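Long-range contacts in Lmaj004091aaa (Leishmania major, PDB 1XTP), which probably transfers methyl groups from S-adenosyl-L-methionine to the alpha-amino group of proteins that begin with an X-Pro-Lys sequence: residues Val163-Ala168 with Tyr192-Glu197; His220-Phe225 with Lys249-Lys254. All blocks are in the same frame, centred on the assembly; numbering follows the deposited sequence.

Interaction 1: residues Val163-Ala168 with Tyr192-Glu197; sequences VIQWTA and YIFFKE. With SAI (S-adenosyl-L-homoselenocysteine), chain B.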
ATOM      1  N   VAL A 163       7.597   0.509  -3.680  1.00 24.18           N
ATOM      2  CA  VAL A 163       6.376  -0.234  -3.898  1.00 24.98           C
ATOM      3  C   VAL A 163       5.477  -0.248  -2.645  1.00 24.26           C
ATOM      4  O   VAL A 163       5.904  -0.654  -1.589  1.00 22.95           O
ATOM      5  CB  VAL A 163       6.728  -1.689  -4.311  1.00 22.30           C
ATOM      6  CG1 VAL A 163       5.468  -2.506  -4.493  1.00 26.41           C
ATOM      7  CG2 VAL A 163       7.538  -1.654  -5.593  1.00 23.80           C
ATOM      8  N   ILE A 164       4.236   0.215  -2.782  1.00 25.05           N
ATOM      9  CA  ILE A 164       3.257   0.159  -1.706  1.00 22.21           C
ATOM     10  C   ILE A 164       1.992  -0.485  -2.286  1.00 21.09           C
ATOM     11  O   ILE A 164       1.144   0.179  -2.884  1.00 24.60           O
ATOM     12  CB  ILE A 164       2.956   1.571  -1.120  1.00 24.20           C
ATOM     13  CG1 ILE A 164       4.249   2.360  -0.830  1.00 22.62           C
ATOM     14  CG2 ILE A 164       2.110   1.459   0.166  1.00 26.37           C
ATOM     15  CD1 ILE A 164       4.009   3.792  -0.353  1.00 22.45           C
ATOM     16  N   GLN A 165       1.874  -1.792  -2.125  1.00 23.55           N
ATOM     17  CA  GLN A 165       0.780  -2.541  -2.717  1.00 26.12           C
ATOM     18  C   GLN A 165       0.045  -3.323  -1.666  1.00 26.15           C
ATOM     19  O   GLN A 165       0.666  -4.090  -0.925  1.00 26.57           O
ATOM     20  CB  GLN A 165       1.289  -3.506  -3.785  1.00 26.32           C
ATOM     21  CG  GLN A 165       0.189  -4.463  -4.279  1.00 29.12           C
ATOM     22  CD  GLN A 165       0.447  -5.048  -5.667  1.00 27.41           C
ATOM     23  OE1 GLN A 165       1.476  -4.776  -6.293  1.00 25.63           O
ATOM     24  NE2 GLN A 165      -0.508  -5.857  -6.153  1.00 24.07           N
ATOM     25  N   TRP A 166      -1.275  -3.138  -1.624  1.00 25.54           N
ATOM     26  CA  TRP A 166      -2.165  -3.872  -0.715  1.00 26.89           C
ATOM     27  C   TRP A 166      -1.744  -3.735   0.770  1.00 26.09           C
ATOM     28  O   TRP A 166      -1.901  -4.652   1.573  1.00 28.54           O
ATOM     29  CB  TRP A 166      -2.303  -5.340  -1.158  1.00 29.30           C
ATOM     30  CG  TRP A 166      -3.225  -5.521  -2.364  1.00 28.96           C
ATOM     31  CD1 TRP A 166      -4.356  -4.815  -2.643  1.00 30.49           C
ATOM     32  CD2 TRP A 166      -3.083  -6.475  -3.420  1.00 29.11           C
ATOM     33  NE1 TRP A 166      -4.918  -5.254  -3.817  1.00 32.07           N
ATOM     34  CE2 TRP A 166      -4.162  -6.279  -4.313  1.00 27.05           C
ATOM     35  CE3 TRP A 166      -2.149  -7.479  -3.700  1.00 30.77           C
ATOM     36  CZ2 TRP A 166      -4.335  -7.047  -5.463  1.00 30.31           C
ATOM     37  CZ3 TRP A 166      -2.319  -8.239  -4.853  1.00 30.93           C
ATOM     38  CH2 TRP A 166      -3.407  -8.017  -5.720  1.00 30.52           C
ATOM     39  N   THR A 167      -1.231  -2.564   1.121  1.00 25.69           N
ATOM     40  CA  THR A 167      -0.710  -2.343   2.461  1.00 25.65           C
ATOM     41  C   THR A 167      -1.069  -0.956   2.999  1.00 24.52           C
ATOM     42  O   THR A 167      -1.234  -0.788   4.196  1.00 24.99           O
ATOM     43  CB  THR A 167       0.821  -2.663   2.502  1.00 24.51           C
ATOM     44  OG1 THR A 167       1.262  -2.853   3.854  1.00 25.05           O
ATOM     45  CG2 THR A 167       1.638  -1.580   1.796  1.00 21.74           C
ATOM     46  N   ALA A 168      -1.262   0.037   2.146  1.00 25.22           N
ATOM     47  CA  ALA A 168      -1.609   1.362   2.676  1.00 25.22           C
ATOM     48  C   ALA A 168      -3.030   1.414   3.260  1.00 24.99           C
ATOM     49  O   ALA A 168      -3.416   2.410   3.855  1.00 25.83           O
ATOM     50  CB  ALA A 168      -1.414   2.407   1.632  1.00 28.32           C
ATOM     51  N   TYR A 192      10.210   6.713  -8.481  1.00 22.82           N
ATOM     52  CA  TYR A 192       8.773   6.852  -8.340  1.00 23.43           C
ATOM     53  C   TYR A 192       8.304   6.012  -7.157  1.00 23.61           C
ATOM     54  O   TYR A 192       8.903   4.967  -6.845  1.00 23.21           O
ATOM     55  CB  TYR A 192       8.075   6.310  -9.573  1.00 23.98           C
ATOM     56  CG  TYR A 192       8.236   7.076 -10.863  1.00 23.64           C
ATOM     57  CD1 TYR A 192       9.304   6.827 -11.718  1.00 26.38           C
ATOM     58  CD2 TYR A 192       7.274   7.977 -11.277  1.00 25.94           C
ATOM     59  CE1 TYR A 192       9.434   7.509 -12.925  1.00 24.10           C
ATOM     60  CE2 TYR A 192       7.395   8.654 -12.501  1.00 27.01           C
ATOM     61  CZ  TYR A 192       8.466   8.409 -13.313  1.00 25.46           C
ATOM     62  OH  TYR A 192       8.581   9.064 -14.528  1.00 30.64           O
ATOM     63  N   ILE A 193       7.241   6.464  -6.501  1.00 22.17           N
ATOM     64  CA  ILE A 193       6.435   5.569  -5.658  1.00 26.19           C
ATOM     65  C   ILE A 193       5.496   4.810  -6.572  1.00 24.84           C
ATOM     66  O   ILE A 193       4.732   5.411  -7.302  1.00 27.31           O
ATOM     67  CB  ILE A 193       5.583   6.310  -4.613  1.00 25.67           C
ATOM     68  CG1 ILE A 193       6.460   7.041  -3.605  1.00 25.34           C
ATOM     69  CG2 ILE A 193       4.731   5.334  -3.837  1.00 28.13           C
ATOM     70  CD1 ILE A 193       5.766   8.184  -2.915  1.00 29.30           C
ATOM     71  N   PHE A 194       5.552   3.485  -6.533  1.00 28.15           N
ATOM     72  CA  PHE A 194       4.541   2.677  -7.185  1.00 27.04           C
ATOM     73  C   PHE A 194       3.474   2.254  -6.150  1.00 27.10           C
ATOM     74  O   PHE A 194       3.715   1.388  -5.316  1.00 25.62           O
ATOM     75  CB  PHE A 194       5.180   1.465  -7.822  1.00 28.71           C
ATOM     76  CG  PHE A 194       4.204   0.524  -8.466  1.00 28.21           C
ATOM     77  CD1 PHE A 194       3.589   0.847  -9.671  1.00 30.48           C
ATOM     78  CD2 PHE A 194       3.934  -0.713  -7.890  1.00 34.25           C
ATOM     79  CE1 PHE A 194       2.711  -0.046 -10.277  1.00 33.79           C
ATOM     80  CE2 PHE A 194       3.060  -1.607  -8.498  1.00 36.12           C
ATOM     81  CZ  PHE A 194       2.448  -1.267  -9.697  1.00 28.94           C
ATOM     82  N   PHE A 195       2.296   2.868  -6.237  1.00 24.53           N
ATOM     83  CA  PHE A 195       1.207   2.626  -5.292  1.00 26.49           C
ATOM     84  C   PHE A 195       0.095   1.853  -5.984  1.00 24.10           C
ATOM     85  O   PHE A 195      -0.496   2.342  -6.938  1.00 24.70           O
ATOM     86  CB  PHE A 195       0.696   3.960  -4.748  1.00 27.49           C
ATOM     87  CG  PHE A 195      -0.498   3.840  -3.825  1.00 29.98           C
ATOM     88  CD1 PHE A 195      -0.554   2.857  -2.839  1.00 28.02           C
ATOM     89  CD2 PHE A 195      -1.551   4.746  -3.926  1.00 31.93           C
ATOM     90  CE1 PHE A 195      -1.645   2.775  -1.985  1.00 31.37           C
ATOM     91  CE2 PHE A 195      -2.639   4.678  -3.086  1.00 31.24           C
ATOM     92  CZ  PHE A 195      -2.688   3.699  -2.098  1.00 30.16           C
ATOM     93  N   LYS A 196      -0.153   0.627  -5.523  1.00 27.99           N
ATOM     94  CA  LYS A 196      -1.173  -0.247  -6.105  1.00 27.15           C
ATOM     95  C   LYS A 196      -2.132  -0.701  -5.019  1.00 26.96           C
ATOM     96  O   LYS A 196      -1.723  -1.318  -4.049  1.00 27.86           O
ATOM     97  CB  LYS A 196      -0.546  -1.473  -6.770  1.00 27.30           C
ATOM     98  CG  LYS A 196      -1.470  -2.198  -7.753  1.00 27.97           C
ATOM     99  CD  LYS A 196      -0.662  -3.093  -8.705  1.00 27.93           C
ATOM    100  CE  LYS A 196      -1.525  -3.755  -9.772  1.00 26.97           C
ATOM    101  NZ  LYS A 196      -0.757  -4.760 -10.554  1.00 19.32           N
ATOM    102  N   GLU A 197      -3.417  -0.424  -5.212  1.00 25.80           N
ATOM    103  CA  GLU A 197      -4.387  -0.633  -4.153  1.00 27.48           C
ATOM    104  C   GLU A 197      -5.807  -0.789  -4.687  1.00 27.71           C
ATOM    105  O   GLU A 197      -6.136  -0.289  -5.778  1.00 26.25           O
ATOM    106  CB  GLU A 197      -4.362   0.563  -3.190  1.00 27.02           C
ATOM    107  CG  GLU A 197      -4.976   0.255  -1.840  1.00 32.35           C
ATOM    108  CD  GLU A 197      -4.510  -1.087  -1.296  1.00 36.38           C
ATOM    109  OE1 GLU A 197      -3.352  -1.160  -0.800  1.00 33.79           O
ATOM    110  OE2 GLU A 197      -5.312  -2.053  -1.361  1.00 30.16           O
TER
HETATM  111  N   SAI B 401       2.629  -6.288  -0.479  1.00 31.77           N
HETATM  112  CA  SAI B 401       2.663  -7.779  -0.441  1.00 30.13           C
HETATM  113  CB  SAI B 401       1.870  -8.289   0.744  1.00 31.24           C
HETATM  114  CG  SAI B 401       0.388  -7.945   0.763  1.00 31.74           C
HETATM  115 SE   SAI B 401      -0.437  -8.702   2.383  0.85 32.69          SE
HETATM  116  C   SAI B 401       2.058  -8.423  -1.678  1.00 30.14           C
HETATM  117  O   SAI B 401       1.319  -7.778  -2.421  1.00 27.46           O
HETATM  118  OXT SAI B 401       2.267  -9.607  -1.936  1.00 29.66           O
HETATM  119  C5' SAI B 401      -0.323  -7.069   3.487  1.00 32.32           C
HETATM  120  C4' SAI B 401       0.990  -6.959   4.268  1.00 26.64           C
HETATM  121  O4' SAI B 401       1.001  -5.724   4.922  1.00 26.96           O
HETATM  122  C3' SAI B 401       1.180  -8.003   5.357  1.00 25.27           C
HETATM  123  O3' SAI B 401       2.428  -8.631   5.225  1.00 24.13           O
HETATM  124  C2' SAI B 401       1.132  -7.259   6.670  1.00 22.53           C
HETATM  125  O2' SAI B 401       1.980  -7.826   7.660  1.00 22.49           O
HETATM  126  C1' SAI B 401       1.608  -5.911   6.189  1.00 24.91           C
HETATM  127  N9  SAI B 401       1.264  -4.794   7.057  1.00 26.98           N
HETATM  128  C8  SAI B 401       0.160  -4.678   7.871  1.00 25.78           C
HETATM  129  N7  SAI B 401       0.223  -3.499   8.482  1.00 20.23           N
HETATM  130  C5  SAI B 401       1.349  -2.849   8.059  1.00 29.15           C
HETATM  131  C6  SAI B 401       1.888  -1.601   8.362  1.00 26.42           C
HETATM  132  N6  SAI B 401       1.266  -0.806   9.235  1.00 21.72           N
HETATM  133  N1  SAI B 401       3.072  -1.205   7.764  1.00 26.22           N
HETATM  134  C2  SAI B 401       3.735  -2.042   6.876  1.00 26.26           C
HETATM  135  N3  SAI B 401       3.182  -3.274   6.572  1.00 25.90           N
HETATM  136  C4  SAI B 401       2.011  -3.657   7.151  1.00 28.74           C
HETATM  137  O   HOH W   1      -0.986  -0.224  -0.600  1.00 20.13           O
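Ile-164 and Phe-195 pair near the C-terminal end of strand 159-165, which runs parallel to its neighbour, strand 191-198, in the seven-stranded sheet of a Rossmann-fold methyltransferase; helix 173-186 makes the crossover between them. Ile-164 N donates to Phe-194 O at 2.8 Å, Ile-164 O accepts from Lys-196 N, and Trp-166 N closes the row on Lys-196 O. Beside Val-163 and Phe-194, Gln-165 and Lys-196 run side by side off one face of the sheet. Gln-165 CB lies 3.7 Å from Lys-196 O. Its CG, anti to the backbone N (chi1 171°), stays close to the same carbonyl oxygen and to Lys-196 CB; CD reaches Lys-196 CD, and OE1 comes to 3.6 Å from Lys-196 CD. At the tip, NE2 lies 3.2 Å above the Trp-166 ring plane, toward its rim, and bonds to Asp-78, which also forms a salt bridge with Lys-196 NZ. On the other face, the edge of the Phe-195 ring receives Ile-164 O, and its CE1 meets Ala-168 CB. Past Gln-165 the chain leaves the strand and turns over the cofactor site, as the loop after the fourth strand in sheet order does in this fold. Gln-165 O accepts a hydrogen bond from the amino N of S-adenosyl-L-homoselenocysteine, and Thr-167 OG1 donates to its ribose O4' at 3.1 Å. Glu-197 bends at chi2 (45°), and its carboxylate reaches Trp-166: OE1 is 3.0 Å from Trp-166 CA, and OE2 lies in the ring plane at the edge, near CD1, while Trp-166 NE1 bonds to Asn-198. One water links the segments, accepting from Ala-168 N at 2.8 Å and donating to Glu-197 OE1 at 2.6 Å.

Interaction 2: residues His220-Phe225 with Lys249-Lys254; sequences HYKRLF and KMYALK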
ATOM      1  N   HIS A 220     -10.382  10.155  -2.476  1.00 28.76           N
ATOM      2  CA  HIS A 220      -9.808  10.081  -1.124  1.00 28.59           C
ATOM      3  C   HIS A 220      -8.274   9.966  -1.209  1.00 26.81           C
ATOM      4  O   HIS A 220      -7.565  10.741  -0.574  1.00 27.27           O
ATOM      5  CB  HIS A 220     -10.444   8.908  -0.377  1.00 26.15           C
ATOM      6  CG  HIS A 220     -10.198   8.889   1.097  1.00 26.98           C
ATOM      7  ND1 HIS A 220     -10.962   8.125   1.954  1.00 23.98           N
ATOM      8  CD2 HIS A 220      -9.264   9.503   1.866  1.00 29.89           C
ATOM      9  CE1 HIS A 220     -10.516   8.284   3.190  1.00 27.73           C
ATOM     10  NE2 HIS A 220      -9.490   9.119   3.164  1.00 27.63           N
ATOM     11  N   TYR A 221      -7.760   9.038  -2.014  1.00 27.45           N
ATOM     12  CA  TYR A 221      -6.292   8.927  -2.243  1.00 27.78           C
ATOM     13  C   TYR A 221      -5.640  10.253  -2.685  1.00 25.83           C
ATOM     14  O   TYR A 221      -4.570  10.638  -2.213  1.00 25.65           O
ATOM     15  CB  TYR A 221      -5.964   7.839  -3.296  1.00 24.01           C
ATOM     16  CG  TYR A 221      -6.264   6.440  -2.829  1.00 26.10           C
ATOM     17  CD1 TYR A 221      -5.732   5.961  -1.623  1.00 22.20           C
ATOM     18  CD2 TYR A 221      -7.106   5.599  -3.554  1.00 23.33           C
ATOM     19  CE1 TYR A 221      -6.021   4.684  -1.174  1.00 24.72           C
ATOM     20  CE2 TYR A 221      -7.406   4.311  -3.107  1.00 25.25           C
ATOM     21  CZ  TYR A 221      -6.862   3.857  -1.907  1.00 28.25           C
ATOM     22  OH  TYR A 221      -7.128   2.579  -1.437  1.00 26.77           O
ATOM     23  N   LYS A 222      -6.310  10.929  -3.601  1.00 26.85           N
ATOM     24  CA  LYS A 222      -5.788  12.150  -4.215  1.00 28.19           C
ATOM     25  C   LYS A 222      -5.794  13.321  -3.244  1.00 27.82           C
ATOM     26  O   LYS A 222      -4.896  14.182  -3.279  1.00 27.94           O
ATOM     27  CB  LYS A 222      -6.580  12.457  -5.491  1.00 29.19           C
ATOM     28  CG  LYS A 222      -6.134  11.565  -6.638  1.00 27.80           C
ATOM     29  CD  LYS A 222      -7.122  11.505  -7.754  1.00 30.38           C
ATOM     30  CE  LYS A 222      -6.448  10.944  -9.010  1.00 26.53           C
ATOM     31  NZ  LYS A 222      -7.392  10.673 -10.120  1.00 28.06           N
ATOM     32  N   ARG A 223      -6.805  13.346  -2.376  1.00 25.74           N
ATOM     33  CA  ARG A 223      -6.820  14.275  -1.255  1.00 27.07           C
ATOM     34  C   ARG A 223      -5.559  14.051  -0.429  1.00 26.45           C
ATOM     35  O   ARG A 223      -4.838  15.000  -0.110  1.00 24.48           O
ATOM     36  CB  ARG A 223      -8.073  14.073  -0.408  1.00 27.19           C
ATOM     37  CG  ARG A 223      -8.326  15.171   0.609  1.00 34.24           C
ATOM     38  CD  ARG A 223      -9.712  15.053   1.272  1.00 34.91           C
ATOM     39  NE  ARG A 223     -10.807  15.378   0.345  1.00 35.41           N
ATOM     40  CZ  ARG A 223     -12.083  15.526   0.693  1.00 27.36           C
ATOM     41  NH1 ARG A 223     -12.461  15.371   1.951  1.00 28.31           N
ATOM     42  NH2 ARG A 223     -12.977  15.829  -0.234  1.00 32.32           N
ATOM     43  N   LEU A 224      -5.262  12.781  -0.135  1.00 27.47           N
ATOM     44  CA  LEU A 224      -4.086  12.441   0.668  1.00 26.47           C
ATOM     45  C   LEU A 224      -2.791  12.751  -0.100  1.00 26.42           C
ATOM     46  O   LEU A 224      -1.853  13.257   0.489  1.00 27.03           O
ATOM     47  CB  LEU A 224      -4.130  10.975   1.145  1.00 29.14           C
ATOM     48  CG  LEU A 224      -5.367  10.553   1.944  1.00 27.73           C
ATOM     49  CD1 LEU A 224      -5.461   9.043   2.113  1.00 27.23           C
ATOM     50  CD2 LEU A 224      -5.375  11.243   3.304  1.00 27.11           C
ATOM     51  N   PHE A 225      -2.738  12.477  -1.406  1.00 25.43           N
ATOM     52  CA  PHE A 225      -1.548  12.816  -2.183  1.00 25.82           C
ATOM     53  C   PHE A 225      -1.280  14.313  -2.156  1.00 27.67           C
ATOM     54  O   PHE A 225      -0.143  14.742  -2.049  1.00 27.78           O
ATOM     55  CB  PHE A 225      -1.670  12.421  -3.661  1.00 25.81           C
ATOM     56  CG  PHE A 225      -1.890  10.963  -3.898  1.00 25.88           C
ATOM     57  CD1 PHE A 225      -1.381  10.001  -3.037  1.00 24.27           C
ATOM     58  CD2 PHE A 225      -2.583  10.551  -5.028  1.00 22.72           C
ATOM     59  CE1 PHE A 225      -1.611   8.626  -3.294  1.00 23.17           C
ATOM     60  CE2 PHE A 225      -2.798   9.206  -5.290  1.00 25.48           C
ATOM     61  CZ  PHE A 225      -2.322   8.250  -4.413  1.00 21.32           C
ATOM     62  N   LYS A 249      -6.206  -0.101  -8.672  1.00 26.91           N
ATOM     63  CA  LYS A 249      -5.571   1.019  -9.360  1.00 29.14           C
ATOM     64  C   LYS A 249      -4.071   1.178  -9.026  1.00 27.28           C
ATOM     65  O   LYS A 249      -3.633   1.055  -7.883  1.00 27.92           O
ATOM     66  CB  LYS A 249      -6.316   2.335  -9.069  1.00 28.93           C
ATOM     67  CG  LYS A 249      -6.250   3.316 -10.228  1.00 30.54           C
ATOM     68  CD  LYS A 249      -7.082   4.580 -10.025  1.00 31.63           C
ATOM     69  CE  LYS A 249      -6.766   5.633 -11.092  1.00 30.37           C
ATOM     70  NZ  LYS A 249      -7.111   7.028 -10.660  1.00 32.12           N
HETATM   71  N   MSE A 250      -3.301   1.467 -10.052  1.00 26.02           N
HETATM   72  CA  MSE A 250      -1.894   1.807  -9.907  1.00 28.17           C
HETATM   73  C   MSE A 250      -1.687   3.300 -10.103  1.00 27.07           C
HETATM   74  O   MSE A 250      -2.266   3.894 -11.005  1.00 24.55           O
HETATM   75  CB  MSE A 250      -1.095   1.071 -10.969  1.00 28.41           C
HETATM   76  CG  MSE A 250      -1.045  -0.411 -10.750  1.00 32.16           C
HETATM   77 SE   MSE A 250      -0.416  -1.354 -12.324  0.85 34.33          SE
HETATM   78  CE  MSE A 250      -2.133  -1.469 -13.294  1.00 37.99           C
ATOM     79  N   TYR A 251      -0.843   3.881  -9.255  1.00 27.25           N
ATOM     80  CA  TYR A 251      -0.396   5.250  -9.367  1.00 26.69           C
ATOM     81  C   TYR A 251       1.127   5.307  -9.357  1.00 26.61           C
ATOM     82  O   TYR A 251       1.767   4.664  -8.526  1.00 28.34           O
ATOM     83  CB  TYR A 251      -0.863   6.072  -8.172  1.00 29.81           C
ATOM     84  CG  TYR A 251      -2.342   6.074  -7.895  1.00 30.14           C
ATOM     85  CD1 TYR A 251      -2.901   5.133  -7.036  1.00 33.45           C
ATOM     86  CD2 TYR A 251      -3.177   7.054  -8.437  1.00 32.17           C
ATOM     87  CE1 TYR A 251      -4.246   5.134  -6.752  1.00 32.18           C
ATOM     88  CE2 TYR A 251      -4.545   7.073  -8.144  1.00 29.20           C
ATOM     89  CZ  TYR A 251      -5.060   6.109  -7.298  1.00 31.95           C
ATOM     90  OH  TYR A 251      -6.393   6.090  -6.996  1.00 36.18           O
ATOM     91  N   ALA A 252       1.701   6.082 -10.273  1.00 26.89           N
ATOM     92  CA  ALA A 252       3.126   6.427 -10.215  1.00 25.38           C
ATOM     93  C   ALA A 252       3.230   7.847  -9.689  1.00 26.12           C
ATOM     94  O   ALA A 252       2.693   8.759 -10.303  1.00 28.81           O
ATOM     95  CB  ALA A 252       3.749   6.341 -11.551  1.00 21.07           C
ATOM     96  N   LEU A 253       3.915   8.018  -8.559  1.00 26.61           N
ATOM     97  CA  LEU A 253       3.940   9.296  -7.842  1.00 27.73           C
ATOM     98  C   LEU A 253       5.383   9.795  -7.700  1.00 27.91           C
ATOM     99  O   LEU A 253       6.306   9.002  -7.533  1.00 27.09           O
ATOM    100  CB  LEU A 253       3.296   9.151  -6.447  1.00 26.82           C
ATOM    101  CG  LEU A 253       1.929   8.440  -6.352  1.00 29.67           C
ATOM    102  CD1 LEU A 253       1.651   7.941  -4.950  1.00 30.99           C
ATOM    103  CD2 LEU A 253       0.813   9.361  -6.807  1.00 28.89           C
ATOM    104  N   LYS A 254       5.554  11.113  -7.765  1.00 29.13           N
ATOM    105  CA  LYS A 254       6.850  11.763  -7.571  1.00 32.56           C
ATOM    106  C   LYS A 254       6.728  12.937  -6.608  1.00 35.09           C
ATOM    107  O   LYS A 254       5.640  13.467  -6.416  1.00 34.12           O
ATOM    108  CB  LYS A 254       7.397  12.265  -8.898  1.00 32.66           C
ATOM    109  CG  LYS A 254       8.117  11.206  -9.682  1.00 34.55           C
ATOM    110  CD  LYS A 254       8.846  11.789 -10.883  1.00 34.52           C
ATOM    111  CE  LYS A 254       9.879  10.815 -11.416  1.00 37.91           C
ATOM    112  NZ  LYS A 254      11.225  10.963 -10.791  1.00 31.06           N
ATOM    113  OXT LYS A 254       7.714  13.393  -6.013  1.00 38.39           O
TER
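Phe-225 and Tyr-251 form a T-shaped aromatic pair where helix 218-228 packs on strand 248-253 of the central sheet, with the two segment axes 14° from parallel. The edge of Phe-225 points at the face of Tyr-251, the planes standing at 74° and the ring centroids 5.2 Å apart; Phe-225 CE2 sits 3.8 Å above the Tyr-251 ring plane, offset toward the rim, with CD2 its nearest atom of that ring.

A CH-pi contact covers a face of the same Phe-225 ring. Leu-253 CD2 sits over its centre, 3.9 Å from the centroid, while the other methyl, CD1, reaches Phe-225 CE1. On the opposite face lies Tyr-221 O, toward the rim, one helical turn back, so the phenyl group is held between its own helix and the strand.

Apolar packing continues at Tyr-221, whose side chain crosses that of Tyr-251 at about a right angle; Tyr-221 CD2 is 4.3 Å from Tyr-251 CZ. The hydroxyls have separate partners, Tyr-251 OH at Asp-218 and Tyr-221 OH at the carbonyl of Asn-198.

The charged part is a pair of like ends. Lys-222 and Lys-249 cross at about a right angle with their NZ atoms 3.7 Å apart. Asp-218 and Glu-235 each form salt bridges with both ammonium groups. No hydrogen bond joins the helix segment directly to the strand segment: aromatic and aliphatic surfaces do the packing, and the two acids probably offset the repulsion between the lysines.

Followed from the N terminus, the chain first closes interaction 1: from residues 163-168 it passes through helix 173-186 and returns as 192-197 alongside. Only then does interaction 2 open, with 220-225; the chain runs out through strand 232-237 and comes back as 249-254 at the C terminus. The two loops therefore stand in series, neither enclosing nor crossing the other. They meet in the sheet, where strands 191-198 and 248-253 are antiparallel neighbours, probably hydrogen-bonded from Tyr-251 N to Phe-195 O and from Ile-193 N to Leu-253 O. Together they connect the cofactor loop, through strands 191-198 and 248-253, to helix 218-228.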